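Local coordinates for odorant binding protein 4 (Chrysopa pallens, PDB 6JPM), which probably binds small hydrophobic odorants as a secreted insect carrier protein, at residues A[46-51]-A[99-104]. Residues are numbered along the deposited sequence; the frame is centred on the assembly and turned at random.
Sequences YMNCIL and EPAYNF
Asn-48 OD1 and the backbone N of Ala-101 share one water, which donates to the amide oxygen at 2.8 Å from OD1 and accepts the N-H at 3.0 Å from Ala-101 N. That N-H lies in the first turn of helix 99-111, where backbone N-H groups commonly look outside the helix for an acceptor; here the water accepts it. An asparagine suits the place because its short chain ends in an acceptor: chi1 of -174° sets CG anti to the backbone N, and the amide's turn about chi2 presents OD1 to the water. Its ND2 makes a weak hydrogen bond to Glu-52 on the same helix.

Next to this bridge the helices meet most closely through Ala-101, whose CB points at the other helix and comes 3.4 Å from Asn-48 CA. A methyl is small enough for the axes of segments 46-51 and 99-104 to approach to 7.6 Å, nearly perpendicular at 86°. Helices 41-53 and 99-111 belong to the all-helical PBP/GOBP fold, whose three disulfides tie its helices together: Cys-49 joins Cys-18 on helix 4-22, and the neighbouring Cys-45 and Cys-98 bond to each other, linking helix 41-53 to the residue just before helix 99-111.

Leucine suits position 51, where one methyl must touch both an alanine and an aromatic edge. Leu-51 CD1 lies 3.5 Å from Ala-101 O and 3.7 Å from Ala-101 CB, and also meets the Phe-104 ring at its edge, near the ring plane, 4.0 Å from CD2. Ile-57 of the short strand 57-58 touches both Leu-51 and Ala-101. On Met-47 it is the CB that packs, 4.0 Å from Tyr-102 CA, while chi2, near -28° and so not staggered, and chi3 turn the flexible thioether from helix 99-111; elsewhere its side chain touches Tyr-116 in the C-terminal segment.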
loop_
_atom_site.group_PDB
_atom_site.type_symbol
_atom_site.label_atom_id
_atom_site.label_comp_id
_atom_site.label_asym_id
_atom_site.label_seq_id
_atom_site.Cartn_x
_atom_site.Cartn_y
_atom_site.Cartn_z
ATOM N N TYR A 46 -2.819 -9.912 0.641
ATOM C CA TYR A 46 -3.747 -8.760 0.657
ATOM C C TYR A 46 -2.992 -7.511 0.196
ATOM O O TYR A 46 -3.490 -6.844 -0.601
ATOM C CB TYR A 46 -4.415 -8.550 2.014
ATOM C CG TYR A 46 -5.196 -7.274 2.126
ATOM C CD1 TYR A 46 -6.474 -7.185 1.632
ATOM C CD2 TYR A 46 -4.653 -6.151 2.710
ATOM C CE1 TYR A 46 -7.199 -6.025 1.750
ATOM C CE2 TYR A 46 -5.368 -4.985 2.849
ATOM C CZ TYR A 46 -6.645 -4.917 2.344
ATOM O OH TYR A 46 -7.368 -3.797 2.422
ATOM N N MET A 47 -1.829 -7.244 0.776
ATOM C CA MET A 47 -1.003 -6.078 0.383
ATOM C C MET A 47 -0.625 -6.171 -1.110
ATOM O O MET A 47 -0.655 -5.177 -1.778
ATOM C CB MET A 47 0.222 -5.896 1.284
ATOM C CG MET A 47 -0.080 -5.369 2.690
ATOM S SD MET A 47 -1.524 -4.331 2.902
ATOM C CE MET A 47 -0.973 -2.844 2.108
ATOM N N ASN A 48 -0.294 -7.355 -1.594
ATOM C CA ASN A 48 0.015 -7.558 -3.024
ATOM C C ASN A 48 -1.209 -7.196 -3.878
ATOM O O ASN A 48 -1.069 -6.509 -4.817
ATOM C CB ASN A 48 0.497 -8.963 -3.319
ATOM C CG ASN A 48 0.945 -9.075 -4.754
ATOM O OD1 ASN A 48 1.849 -8.407 -5.177
ATOM N ND2 ASN A 48 0.252 -9.860 -5.519
ATOM N N CYS A 49 -2.364 -7.693 -3.484
ATOM C CA CYS A 49 -3.642 -7.429 -4.164
ATOM C C CYS A 49 -3.898 -5.923 -4.166
ATOM O O CYS A 49 -4.200 -5.450 -5.158
ATOM C CB CYS A 49 -4.793 -8.151 -3.493
ATOM S SG CYS A 49 -6.391 -7.887 -4.289
ATOM N N ILE A 50 -3.749 -5.250 -3.041
ATOM C CA ILE A 50 -4.027 -3.818 -2.964
ATOM C C ILE A 50 -3.096 -3.050 -3.896
ATOM O O ILE A 50 -3.538 -2.230 -4.708
ATOM C CB ILE A 50 -3.896 -3.322 -1.512
ATOM C CG1 ILE A 50 -5.086 -3.790 -0.640
ATOM C CG2 ILE A 50 -3.722 -1.806 -1.483
ATOM C CD1 ILE A 50 -6.472 -3.310 -1.108
ATOM N N LEU A 51 -1.791 -3.303 -3.791
ATOM C CA LEU A 51 -0.822 -2.539 -4.569
ATOM C C LEU A 51 -0.839 -2.926 -6.043
ATOM O O LEU A 51 -0.542 -2.090 -6.896
ATOM C CB LEU A 51 0.575 -2.699 -3.971
ATOM C CG LEU A 51 0.749 -1.973 -2.636
ATOM C CD1 LEU A 51 1.899 -2.581 -1.849
ATOM C CD2 LEU A 51 0.980 -0.456 -2.883
ATOM N N GLU A 99 5.585 -11.292 -1.092
ATOM C CA GLU A 99 6.553 -10.644 -0.176
ATOM C C GLU A 99 6.954 -9.225 -0.602
ATOM O O GLU A 99 6.995 -8.414 0.226
ATOM C CB GLU A 99 7.775 -11.508 0.097
ATOM C CG GLU A 99 7.481 -12.793 0.814
ATOM C CD GLU A 99 8.607 -13.810 0.772
ATOM O OE1 GLU A 99 9.557 -13.605 0.112
ATOM O OE2 GLU A 99 8.478 -14.806 1.393
ATOM N N PRO A 100 7.291 -8.936 -1.865
ATOM C CA PRO A 100 7.696 -7.603 -2.237
ATOM C C PRO A 100 6.657 -6.525 -1.896
ATOM O O PRO A 100 7.027 -5.579 -1.381
ATOM C CB PRO A 100 7.984 -7.709 -3.728
ATOM C CG PRO A 100 8.246 -9.151 -3.942
ATOM C CD PRO A 100 7.370 -9.868 -2.949
ATOM N N ALA A 101 5.393 -6.743 -2.226
ATOM C CA ALA A 101 4.405 -5.712 -1.904
ATOM C C ALA A 101 4.232 -5.552 -0.396
ATOM O O ALA A 101 4.096 -4.428 0.106
ATOM C CB ALA A 101 3.068 -6.026 -2.559
ATOM N N TYR A 102 4.228 -6.664 0.333
ATOM C CA TYR A 102 4.137 -6.607 1.788
ATOM C C TYR A 102 5.334 -5.871 2.381
ATOM O O TYR A 102 5.177 -4.978 3.218
ATOM C CB TYR A 102 4.067 -8.027 2.339
ATOM C CG TYR A 102 4.182 -8.148 3.830
ATOM C CD1 TYR A 102 3.063 -7.969 4.654
ATOM C CD2 TYR A 102 5.385 -8.507 4.422
ATOM C CE1 TYR A 102 3.161 -8.123 6.039
ATOM C CE2 TYR A 102 5.494 -8.653 5.797
ATOM C CZ TYR A 102 4.380 -8.455 6.600
ATOM O OH TYR A 102 4.496 -8.608 7.965
ATOM N N ASN A 103 6.550 -6.231 1.945
ATOM C CA ASN A 103 7.741 -5.570 2.475
ATOM C C ASN A 103 7.767 -4.094 2.110
ATOM O O ASN A 103 8.142 -3.255 2.932
ATOM C CB ASN A 103 9.006 -6.266 1.962
ATOM C CG ASN A 103 9.247 -7.592 2.647
ATOM O OD1 ASN A 103 8.911 -7.757 3.825
ATOM N ND2 ASN A 103 9.810 -8.557 1.908
ATOM N N PHE A 104 7.412 -3.767 0.868
ATOM C CA PHE A 104 7.263 -2.373 0.461
ATOM C C PHE A 104 6.266 -1.641 1.360
ATOM O O PHE A 104 6.534 -0.525 1.810
ATOM C CB PHE A 104 6.815 -2.318 -1.006
ATOM C CG PHE A 104 6.601 -0.918 -1.542
ATOM C CD1 PHE A 104 7.663 -0.017 -1.644
ATOM C CD2 PHE A 104 5.344 -0.513 -1.975
ATOM C CE1 PHE A 104 7.474 1.276 -2.159
ATOM C CE2 PHE A 104 5.140 0.768 -2.476
ATOM C CZ PHE A 104 6.212 1.666 -2.564
HETATM O O HOH W 1 4.520 -8.699 -4.275
#